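DUF574 domain-containing protein (Thermobifida fusca, PDB 2QE6) probably acts as a methyltransferase, binding S-adenosylmethionine in a Rossmann-like domain, although its natural substrate is not known. Local coordinates at residues A[14-19]-A[113-118]; A[27-30]-A[35-38]; A[59-64]-A[193-198]; A[245-250]-A[267-272]. The protein carries 1 engineered substitution. One frame throughout, in Å; residues are numbered along the deposited sequence.

Contact 1 (A[14-19]-A[113-118]); sequences PGLDFS and DPMVLT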
# COMPACT_ATOMS: atom_id res chain seq x y z
N PRO A 14 -20.89 -4.86 13.66
CA PRO A 14 -21.79 -3.70 13.69
C PRO A 14 -21.27 -2.55 14.57
O PRO A 14 -21.52 -1.39 14.25
CB PRO A 14 -23.09 -4.27 14.26
CG PRO A 14 -22.99 -5.74 14.11
CD PRO A 14 -21.55 -6.09 14.14
N GLY A 15 -20.53 -2.87 15.63
CA GLY A 15 -19.92 -1.84 16.49
C GLY A 15 -18.91 -0.92 15.78
O GLY A 15 -18.51 0.08 16.35
N LEU A 16 -18.47 -1.29 14.58
CA LEU A 16 -17.50 -0.47 13.80
C LEU A 16 -18.18 0.39 12.73
O LEU A 16 -17.52 1.20 12.08
CB LEU A 16 -16.43 -1.37 13.16
CG LEU A 16 -15.46 -2.16 14.06
CD1 LEU A 16 -14.51 -3.05 13.23
CD2 LEU A 16 -14.64 -1.22 14.93
N ASP A 17 -19.50 0.22 12.57
CA ASP A 17 -20.30 0.98 11.59
C ASP A 17 -20.80 2.29 12.22
O ASP A 17 -21.78 2.28 13.00
CB ASP A 17 -21.51 0.14 11.13
CG ASP A 17 -22.33 0.79 10.01
OD1 ASP A 17 -21.99 1.92 9.56
OD2 ASP A 17 -23.34 0.16 9.57
N PHE A 18 -20.16 3.41 11.87
CA PHE A 18 -20.66 4.74 12.27
C PHE A 18 -21.32 5.48 11.11
O PHE A 18 -21.39 6.72 11.11
CB PHE A 18 -19.52 5.57 12.87
CG PHE A 18 -18.88 4.92 14.04
CD1 PHE A 18 -17.84 4.01 13.86
CD2 PHE A 18 -19.34 5.16 15.32
CE1 PHE A 18 -17.26 3.37 14.95
CE2 PHE A 18 -18.77 4.52 16.42
CZ PHE A 18 -17.72 3.62 16.22
N SER A 19 -21.79 4.72 10.12
CA SER A 19 -22.36 5.27 8.90
C SER A 19 -21.41 6.29 8.28
O SER A 19 -21.84 7.33 7.79
CB SER A 19 -23.72 5.92 9.21
OG SER A 19 -24.53 5.07 10.01
N ASP A 113 -7.45 1.53 10.32
CA ASP A 113 -8.80 0.97 10.45
C ASP A 113 -8.75 -0.22 11.39
O ASP A 113 -8.15 -1.19 11.06
CB ASP A 113 -9.33 0.52 9.06
CG ASP A 113 -10.83 0.26 9.05
OD1 ASP A 113 -11.36 -0.10 10.14
OD2 ASP A 113 -11.48 0.37 7.96
N PRO A 114 -9.44 -0.15 12.54
CA PRO A 114 -9.51 -1.28 13.44
C PRO A 114 -10.08 -2.56 12.85
O PRO A 114 -9.83 -3.63 13.38
CB PRO A 114 -10.42 -0.79 14.56
CG PRO A 114 -10.97 0.48 14.14
CD PRO A 114 -10.16 1.03 13.05
N MSE A 115 -10.88 -2.47 11.78
CA MSE A 115 -11.36 -3.67 11.13
C MSE A 115 -10.23 -4.56 10.58
O MSE A 115 -10.40 -5.77 10.52
CB MSE A 115 -12.37 -3.37 10.00
CG MSE A 115 -13.18 -4.63 9.64
SE MSE A 115 -14.37 -4.24 8.20
CE MSE A 115 -15.65 -3.22 9.27
N VAL A 116 -9.11 -3.96 10.21
CA VAL A 116 -7.93 -4.70 9.68
C VAL A 116 -7.38 -5.60 10.79
O VAL A 116 -7.21 -6.83 10.62
CB VAL A 116 -6.85 -3.72 9.11
CG1 VAL A 116 -5.56 -4.46 8.69
CG2 VAL A 116 -7.39 -2.94 7.93
N LEU A 117 -7.19 -5.02 11.97
CA LEU A 117 -6.78 -5.82 13.13
C LEU A 117 -7.83 -6.86 13.50
O LEU A 117 -7.49 -8.01 13.80
CB LEU A 117 -6.49 -4.94 14.35
CG LEU A 117 -6.07 -5.62 15.66
CD1 LEU A 117 -4.96 -6.70 15.46
CD2 LEU A 117 -5.68 -4.57 16.71
N THR A 118 -9.10 -6.47 13.48
CA THR A 118 -10.13 -7.41 13.88
C THR A 118 -10.22 -8.63 12.95
O THR A 118 -10.40 -9.75 13.42
CB THR A 118 -11.50 -6.73 14.02
OG1 THR A 118 -11.34 -5.59 14.87
CG2 THR A 118 -12.51 -7.68 14.67
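Leu16 packs against Pro114 and Met115 (selenomethionine) at the start of helix 114-124, the helix that follows the second strand of the Rossmann-like methyltransferase fold, the strand that ends at Asp111, which binds S-adenosylmethionine. The contact is apolar, with the two branches of Leu16 dividing the work. CD1 rests on the backbone of the helix, 3.8 Å from Met115 CA, while CD2 passes alongside the proline ring, 4.1 Å from Pro114 CG. Met115 runs extended as far as its selenium and then bends (chi3 -75°), which brings its CE round to 4.1 Å from Leu16 CD1, so the leucine methyl rests against both the root and the tip of the bent side chain. The helix start is itself fixed by an N-cap: Asp113 OD1 accepts from Met115 N at 2.9 Å, the N-H coming from above the carboxylate plane. Arg25 joins both segments, with a salt bridge to Asp113 OD1 and a hydrogen bond to Leu16 O, so polar bonds through Arg25 add to the hydrophobic touch. On the more exposed flank, Pro114 O accepts twice, from Thr118 N and from Thr118 OG1, each at 2.9 Å.

Contact 2 (A[27-30]-A[35-38]); sequences YDAL and DNFE. With SAM (S-adenosylmethionine), chain F.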
# COMPACT_ATOMS: atom_id res chain seq x y z
N TYR A 27 -11.79 0.74 -0.44
CA TYR A 27 -10.86 0.02 -1.32
C TYR A 27 -11.27 -1.44 -1.34
O TYR A 27 -11.32 -2.05 -2.38
CB TYR A 27 -9.46 0.20 -0.78
CG TYR A 27 -8.37 -0.38 -1.59
CD1 TYR A 27 -7.91 0.25 -2.72
CD2 TYR A 27 -7.76 -1.55 -1.20
CE1 TYR A 27 -6.84 -0.30 -3.49
CE2 TYR A 27 -6.70 -2.10 -1.95
CZ TYR A 27 -6.25 -1.46 -3.10
OH TYR A 27 -5.21 -1.98 -3.84
N ASP A 28 -11.65 -1.98 -0.20
CA ASP A 28 -12.15 -3.36 -0.14
C ASP A 28 -13.40 -3.54 -1.05
O ASP A 28 -13.52 -4.49 -1.80
CB ASP A 28 -12.54 -3.68 1.28
CG ASP A 28 -12.88 -5.12 1.44
OD1 ASP A 28 -11.94 -5.91 1.25
OD2 ASP A 28 -14.07 -5.45 1.69
N ALA A 29 -14.33 -2.61 -0.95
CA ALA A 29 -15.52 -2.57 -1.80
C ALA A 29 -15.10 -2.51 -3.29
O ALA A 29 -15.63 -3.25 -4.10
CB ALA A 29 -16.40 -1.36 -1.40
N LEU A 30 -14.15 -1.65 -3.65
CA LEU A 30 -13.65 -1.59 -5.03
C LEU A 30 -13.13 -2.93 -5.54
O LEU A 30 -13.34 -3.24 -6.71
CB LEU A 30 -12.55 -0.56 -5.19
CG LEU A 30 -13.03 0.88 -5.15
CD1 LEU A 30 -11.83 1.83 -5.21
CD2 LEU A 30 -14.03 1.18 -6.31
N ASP A 35 -15.70 -6.79 3.58
CA ASP A 35 -15.36 -6.01 4.76
C ASP A 35 -15.68 -4.56 4.50
O ASP A 35 -14.78 -3.77 4.34
CB ASP A 35 -13.88 -6.17 5.12
CG ASP A 35 -13.55 -7.56 5.67
OD1 ASP A 35 -14.40 -8.44 5.53
OD2 ASP A 35 -12.43 -7.74 6.20
N ASN A 36 -16.96 -4.22 4.53
CA ASN A 36 -17.36 -2.85 4.21
C ASN A 36 -18.82 -2.67 4.64
O ASN A 36 -19.52 -3.65 4.87
CB ASN A 36 -17.14 -2.55 2.70
CG ASN A 36 -17.67 -3.65 1.78
OD1 ASN A 36 -18.86 -3.82 1.64
ND2 ASN A 36 -16.77 -4.37 1.12
N PHE A 37 -19.25 -1.44 4.80
CA PHE A 37 -20.65 -1.18 5.10
C PHE A 37 -21.27 -0.36 3.96
O PHE A 37 -20.60 0.03 2.96
CB PHE A 37 -20.80 -0.43 6.44
CG PHE A 37 -20.32 -1.21 7.64
CD1 PHE A 37 -21.02 -2.32 8.10
CD2 PHE A 37 -19.16 -0.81 8.32
CE1 PHE A 37 -20.58 -3.02 9.21
CE2 PHE A 37 -18.72 -1.50 9.43
CZ PHE A 37 -19.44 -2.63 9.88
N GLU A 38 -22.55 -0.05 4.10
CA GLU A 38 -23.26 0.58 3.03
C GLU A 38 -22.62 1.91 2.64
O GLU A 38 -22.48 2.20 1.44
CB GLU A 38 -24.74 0.73 3.32
CG GLU A 38 -25.51 0.83 2.04
CD GLU A 38 -26.97 1.16 2.27
OE1 GLU A 38 -27.48 0.96 3.38
OE2 GLU A 38 -27.58 1.62 1.31
N SAM F . -1.77 -1.07 0.90
CA SAM F . -3.03 -1.72 0.36
C SAM F . -2.92 -1.85 -1.14
O SAM F . -3.53 -2.74 -1.72
OXT SAM F . -2.23 -1.05 -1.79
CB SAM F . -4.35 -0.97 0.64
CG SAM F . -4.49 0.41 -0.00
SD SAM F . -5.96 1.37 0.49
CE SAM F . -6.64 0.12 1.61
C5' SAM F . -5.12 2.39 1.73
C4' SAM F . -4.91 1.88 3.16
O4' SAM F . -4.03 2.77 3.85
C3' SAM F . -6.19 1.83 4.00
O3' SAM F . -6.36 0.56 4.61
C2' SAM F . -6.07 2.94 5.04
O2' SAM F . -6.82 2.72 6.24
C1' SAM F . -4.55 2.99 5.17
N9 SAM F . -4.14 4.30 5.68
C8 SAM F . -4.29 5.56 5.11
N7 SAM F . -3.73 6.48 5.94
C5 SAM F . -3.22 5.81 7.02
C6 SAM F . -2.53 6.26 8.15
N6 SAM F . -2.30 7.59 8.32
N1 SAM F . -2.13 5.31 9.08
C2 SAM F . -2.39 3.94 8.90
N3 SAM F . -3.09 3.49 7.78
C4 SAM F . -3.47 4.43 6.86
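Asp28 OD2 reaches from helix 23-30 into the loop that follows it and accepts from two donors of the segment 35-38. Asn36 ND2 gives the sounder bond, 3.0 Å to Asp28 OD2, arriving on the anti side of the carboxylate and 22° out of its plane; the backbone Asp35 N lies at 2.8 Å from the same oxygen, but the bond is bent and weak. With CG between the backbone N and the carbonyl carbon (chi1 47°), the Asn36 amide is directed to Asp28 and Ala29. Its ND2 also donates to Gly33 O within the loop and its OD1 takes a bond from Arg41, which together fix how the amide is rotated. This is the buried, closely fitted part, and it pins the loop to the last turn of the helix, the first helix of the chain, which lends Tyr27 to the S-adenosylmethionine pocket. The neighbouring Tyr27 on that helix faces the cofactor: its CG is anti to the backbone N (chi1 -175°), and one ring face lies under the sulfonium, with SAM SD 3.6 Å from Tyr27 CG and the methyl SAM CE 3.5 Å from Tyr27 CD2. The hydroxyl Tyr27 OH adds a weak hydrogen bond of 2.8 Å to SAM O. Packing is looser toward the partly exposed Ala29, whose CB merely lies beside the amide, 3.9 Å from Asn36 ND2. Across the loop Asp35 sends its carboxylate another way, OD1 accepting from Trp11 NE1, and leaves 4.9 Å between Asp28 OD2 and Asp35 OD1.

Contact 3 (A[59-64]-A[193-198]); sequences IENRKV and FMTSLV. With SAM (S-adenosylmethionine), chain F.
Thr195 OG1 donates to Asn61 OD1 over just 2.6 Å, tilted 17° from the carbonyl plane, and the same hydroxyl is also bonded to Gly165 N. Held by this bond, the Asn61 amide presents its other end to the cofactor: Asn61 ND2 makes a weak bond of 2.8 Å to SAM OXT and is also hydrogen-bonded to Tyr27 OH. With a leucine in place of Asn61, the Thr195 hydroxyl would probably lose its acceptor and the cofactor carboxylate one of its donors. One residue further on, Arg62 bends at chi2 (-53°) and again at chi3 to set its guanidinium edge against the other carboxylate oxygen, NH1 lying 2.7 Å from SAM O, while its NH2 is bonded to Gln92 O. Beside the polar pair, Val64 CG1 passes Thr195 CG2 at 4.0 Å, and the ring of Phe193 turns its edge to the helix backbone, with CZ 3.3 Å from Val64 O. Helix 59-64 and strand 193-197 run almost antiparallel, at 170° and 10.2 Å apart, as a helix does when it covers the parallel strands of a Rossmann-like sheet; here that layer forms the carboxylate end of the S-adenosylmethionine site.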
# COMPACT_ATOMS: atom_id res chain seq x y z
N ILE A 59 -7.41 -3.04 -8.90
CA ILE A 59 -6.93 -4.37 -9.31
C ILE A 59 -5.44 -4.32 -9.72
O ILE A 59 -4.62 -5.14 -9.27
CB ILE A 59 -7.81 -4.97 -10.42
CG1 ILE A 59 -9.23 -5.25 -9.87
CG2 ILE A 59 -7.22 -6.32 -10.93
CD1 ILE A 59 -10.30 -5.44 -10.97
N GLU A 60 -5.08 -3.35 -10.55
CA GLU A 60 -3.71 -3.24 -10.99
C GLU A 60 -2.76 -2.96 -9.82
O GLU A 60 -1.62 -3.38 -9.85
CB GLU A 60 -3.54 -2.14 -12.04
CG GLU A 60 -4.15 -2.50 -13.39
CD GLU A 60 -3.63 -3.79 -14.00
OE1 GLU A 60 -2.46 -4.20 -13.75
OE2 GLU A 60 -4.41 -4.40 -14.78
N ASN A 61 -3.23 -2.23 -8.82
CA ASN A 61 -2.42 -1.95 -7.63
C ASN A 61 -2.18 -3.23 -6.83
O ASN A 61 -1.05 -3.50 -6.40
CB ASN A 61 -3.10 -0.87 -6.79
CG ASN A 61 -2.24 -0.38 -5.69
OD1 ASN A 61 -1.15 0.14 -5.92
ND2 ASN A 61 -2.72 -0.51 -4.48
N ARG A 62 -3.21 -4.05 -6.69
CA ARG A 62 -3.01 -5.36 -6.06
C ARG A 62 -2.07 -6.26 -6.85
O ARG A 62 -1.25 -6.92 -6.27
CB ARG A 62 -4.33 -6.09 -5.83
CG ARG A 62 -5.21 -5.33 -4.85
CD ARG A 62 -4.48 -5.02 -3.55
NE ARG A 62 -4.03 -6.26 -2.90
CZ ARG A 62 -3.65 -6.36 -1.63
NH1 ARG A 62 -3.63 -5.30 -0.84
NH2 ARG A 62 -3.29 -7.56 -1.16
N LYS A 63 -2.22 -6.29 -8.17
CA LYS A 63 -1.32 -7.07 -9.01
C LYS A 63 0.15 -6.57 -8.91
O LYS A 63 1.05 -7.37 -8.90
CB LYS A 63 -1.78 -7.05 -10.48
CG LYS A 63 -3.06 -7.86 -10.83
CD LYS A 63 -3.42 -7.54 -12.28
CE LYS A 63 -4.44 -8.43 -12.91
NZ LYS A 63 -4.77 -7.83 -14.26
N VAL A 64 0.40 -5.25 -8.86
CA VAL A 64 1.79 -4.80 -8.71
C VAL A 64 2.32 -5.08 -7.31
O VAL A 64 3.52 -5.28 -7.13
CB VAL A 64 2.00 -3.29 -9.07
CG1 VAL A 64 1.50 -2.39 -8.00
CG2 VAL A 64 3.46 -3.01 -9.36
N PHE A 193 9.11 0.32 -1.19
CA PHE A 193 8.14 -0.02 -2.27
C PHE A 193 6.89 0.86 -2.01
O PHE A 193 6.26 0.75 -0.96
CB PHE A 193 7.84 -1.53 -2.16
CG PHE A 193 6.81 -2.08 -3.13
CD1 PHE A 193 6.41 -1.40 -4.27
CD2 PHE A 193 6.30 -3.37 -2.92
CE1 PHE A 193 5.51 -1.97 -5.17
CE2 PHE A 193 5.38 -3.93 -3.80
CZ PHE A 193 4.99 -3.23 -4.95
N MSE A 194 6.58 1.78 -2.93
CA MSE A 194 5.39 2.59 -2.80
C MSE A 194 4.58 2.62 -4.09
O MSE A 194 5.13 2.47 -5.18
CB MSE A 194 5.78 4.05 -2.47
CG MSE A 194 6.77 4.15 -1.33
SE MSE A 194 6.87 5.97 -0.65
CE MSE A 194 8.03 6.80 -1.99
N THR A 195 3.27 2.86 -3.96
CA THR A 195 2.47 3.17 -5.14
C THR A 195 1.65 4.40 -4.77
O THR A 195 1.47 4.70 -3.60
CB THR A 195 1.60 2.02 -5.62
OG1 THR A 195 0.46 1.88 -4.76
CG2 THR A 195 2.41 0.74 -5.72
N SER A 196 1.14 5.10 -5.76
CA SER A 196 0.52 6.38 -5.51
C SER A 196 -0.38 6.74 -6.68
O SER A 196 -0.03 6.51 -7.82
CB SER A 196 1.57 7.47 -5.40
OG SER A 196 0.96 8.78 -5.21
N LEU A 197 -1.52 7.35 -6.36
CA LEU A 197 -2.25 8.14 -7.30
C LEU A 197 -1.32 9.17 -7.94
O LEU A 197 -0.57 9.88 -7.24
CB LEU A 197 -3.41 8.81 -6.55
CG LEU A 197 -4.44 9.68 -7.27
CD1 LEU A 197 -5.13 8.95 -8.46
CD2 LEU A 197 -5.43 10.12 -6.22
N VAL A 198 -1.38 9.28 -9.28
CA VAL A 198 -0.40 10.08 -10.04
C VAL A 198 -1.14 11.20 -10.76
O VAL A 198 -2.31 11.07 -11.09
CB VAL A 198 0.45 9.20 -11.05
CG1 VAL A 198 -0.39 8.73 -12.23
CG2 VAL A 198 1.71 9.97 -11.52
N SAM F . -1.77 -1.07 0.90
CA SAM F . -3.03 -1.72 0.36
C SAM F . -2.92 -1.85 -1.14
O SAM F . -3.53 -2.74 -1.72
OXT SAM F . -2.23 -1.05 -1.79
CB SAM F . -4.35 -0.97 0.64
CG SAM F . -4.49 0.41 -0.00
SD SAM F . -5.96 1.37 0.49
CE SAM F . -6.64 0.12 1.61
C5' SAM F . -5.12 2.39 1.73
C4' SAM F . -4.91 1.88 3.16
O4' SAM F . -4.03 2.77 3.85
C3' SAM F . -6.19 1.83 4.00
O3' SAM F . -6.36 0.56 4.61
C2' SAM F . -6.07 2.94 5.04
O2' SAM F . -6.82 2.72 6.24
C1' SAM F . -4.55 2.99 5.17
N9 SAM F . -4.14 4.30 5.68
C8 SAM F . -4.29 5.56 5.11
N7 SAM F . -3.73 6.48 5.94
C5 SAM F . -3.22 5.81 7.02
C6 SAM F . -2.53 6.26 8.15
N6 SAM F . -2.30 7.59 8.32
N1 SAM F . -2.13 5.31 9.08
C2 SAM F . -2.39 3.94 8.90
N3 SAM F . -3.09 3.49 7.78
C4 SAM F . -3.47 4.43 6.86

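Contact 4 (A[245-250]-A[267-272]); sequences ALWRPD and AGIGRK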
# COMPACT_ATOMS: atom_id res chain seq x y z
N ALA A 245 0.69 -0.97 -14.07
CA ALA A 245 0.65 -2.15 -14.94
C ALA A 245 1.98 -2.38 -15.72
O ALA A 245 2.22 -3.46 -16.26
CB ALA A 245 -0.50 -2.04 -15.91
N LEU A 246 2.80 -1.32 -15.80
CA LEU A 246 4.07 -1.32 -16.51
C LEU A 246 5.24 -1.74 -15.61
O LEU A 246 6.37 -1.90 -16.09
CB LEU A 246 4.34 0.09 -17.10
CG LEU A 246 3.35 0.65 -18.13
CD1 LEU A 246 3.80 2.03 -18.67
CD2 LEU A 246 3.14 -0.31 -19.29
N TRP A 247 5.00 -1.95 -14.32
CA TRP A 247 6.09 -2.30 -13.42
C TRP A 247 6.36 -3.80 -13.47
O TRP A 247 5.58 -4.56 -12.93
CB TRP A 247 5.84 -1.83 -11.97
CG TRP A 247 7.12 -1.89 -11.13
CD1 TRP A 247 7.99 -0.87 -10.94
CD2 TRP A 247 7.66 -3.02 -10.43
NE1 TRP A 247 9.04 -1.29 -10.16
CE2 TRP A 247 8.87 -2.61 -9.84
CE3 TRP A 247 7.25 -4.33 -10.27
CZ2 TRP A 247 9.66 -3.47 -9.10
CZ3 TRP A 247 8.05 -5.19 -9.52
CH2 TRP A 247 9.23 -4.75 -8.94
N ARG A 248 7.46 -4.18 -14.12
CA ARG A 248 7.82 -5.58 -14.31
C ARG A 248 6.63 -6.48 -14.53
O ARG A 248 6.36 -7.36 -13.72
CB ARG A 248 8.63 -6.09 -13.10
CG ARG A 248 9.89 -5.26 -12.85
CD ARG A 248 10.92 -6.00 -12.03
NE ARG A 248 12.07 -5.14 -11.80
CZ ARG A 248 13.29 -5.59 -11.51
NH1 ARG A 248 13.50 -6.89 -11.37
NH2 ARG A 248 14.28 -4.73 -11.33
N PRO A 249 5.94 -6.31 -15.66
CA PRO A 249 4.74 -7.08 -15.93
C PRO A 249 5.06 -8.55 -16.16
O PRO A 249 6.14 -8.87 -16.63
CB PRO A 249 4.17 -6.44 -17.20
CG PRO A 249 5.20 -5.62 -17.75
CD PRO A 249 6.28 -5.39 -16.75
N ASP A 250 4.15 -9.44 -15.79
CA ASP A 250 4.37 -10.86 -16.06
C ASP A 250 3.28 -11.40 -17.00
O ASP A 250 2.82 -12.53 -16.90
CB ASP A 250 4.55 -11.69 -14.76
CG ASP A 250 3.43 -11.53 -13.75
OD1 ASP A 250 2.30 -11.16 -14.12
OD2 ASP A 250 3.68 -11.79 -12.56
N ALA A 267 3.93 3.00 -9.60
CA ALA A 267 4.64 2.17 -8.65
C ALA A 267 6.15 2.43 -8.81
O ALA A 267 6.62 2.73 -9.91
CB ALA A 267 4.36 0.68 -8.94
N GLY A 268 6.89 2.28 -7.71
CA GLY A 268 8.35 2.33 -7.72
C GLY A 268 8.90 1.54 -6.55
O GLY A 268 8.27 1.44 -5.52
N ILE A 269 10.07 0.95 -6.75
CA ILE A 269 10.83 0.31 -5.67
C ILE A 269 12.25 0.85 -5.76
O ILE A 269 12.85 0.89 -6.84
CB ILE A 269 10.87 -1.21 -5.79
CG1 ILE A 269 9.48 -1.80 -5.59
CG2 ILE A 269 11.82 -1.81 -4.70
CD1 ILE A 269 9.49 -3.31 -5.53
N GLY A 270 12.77 1.32 -4.63
CA GLY A 270 14.12 1.85 -4.54
C GLY A 270 14.92 1.12 -3.48
O GLY A 270 14.37 0.70 -2.46
N ARG A 271 16.23 1.02 -3.72
CA ARG A 271 17.13 0.31 -2.82
C ARG A 271 18.03 1.32 -2.08
O ARG A 271 18.57 2.23 -2.68
CB ARG A 271 17.97 -0.68 -3.62
CG ARG A 271 18.88 -1.56 -2.81
CD ARG A 271 19.67 -2.48 -3.70
NE ARG A 271 20.56 -1.76 -4.60
CZ ARG A 271 21.78 -1.35 -4.29
NH1 ARG A 271 22.29 -1.60 -3.11
NH2 ARG A 271 22.50 -0.69 -5.18
N LYS A 272 18.19 1.13 -0.78
CA LYS A 272 19.10 1.94 0.03
C LYS A 272 20.51 1.47 -0.20
O LYS A 272 20.80 0.30 -0.08
CB LYS A 272 18.76 1.84 1.53
CG LYS A 272 19.52 2.80 2.36
CD LYS A 272 18.94 2.96 3.76
CE LYS A 272 19.52 4.17 4.49
NZ LYS A 272 18.88 4.33 5.85
O HOH W 1 11.05 0.80 -9.56
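Trp247 supplies the whole of the 245-250 side of this contact, laying its indole along strand 267-271. The apolar touches come first. With CG anti to the backbone N (chi1 -166°), the indole extends along the strand, and its six-membered ring reaches Ile269, whose CD1 lies 3.6 Å from Trp247 CZ2 and 3.7 Å from Trp247 CH2; the two side chains cross at about a right angle. At the near end, Trp247 CB meets Ala267 CB at 4.2 Å. Gly268 lies between these two contacts and adds little, its CA coming within 4.4 Å of Trp247 NE1. One face of the indole is met toward its rim by Arg248 CG, 3.7 Å above the ring plane.

The polar link runs through a single water. It lies in the plane of the indole at its edge and accepts from Trp247 NE1 at 3.0 Å and from Ile269 N, also at 3.0 Å, so that a buried ring N-H and a strand N-H are satisfied together. A leucine in place of Trp247 would probably leave the water and Ile269 without their indole partner and open a gap over the strand.

Strand 265-271 belongs to the antiparallel end of the sheet, between 191-197 and 235-243. Trp247 also packs on Val64 of helix 54-75 and on Pro239 and Val242 of strand 235-243, while Arg67 from that helix bonds to Trp247 O; the indole therefore fills the corner between helix 54-75 and the last two strands.

Overall arrangement
From the N terminus, contact 1 closes a long loop by bringing 14-19 back to helix 114-124, and contact 2, a short turn from helix 23-30 to 35-38, nests inside it; the two touch where Phe37 packs on Met115 and Asp17. Contact 3 crosses contact 1, since 59-64 lies within that loop and 193-198 beyond it, and so ties helix 54-75 to strand 191-197, the last of the parallel strands. It meets contact 2 beside the cofactor carboxylate, through Tyr27 and Asn61. Contact 4 follows in series, closing the connection between the last two strands; it adjoins contact 3 through the paired strands 191-197 and 265-271, far from contact 1.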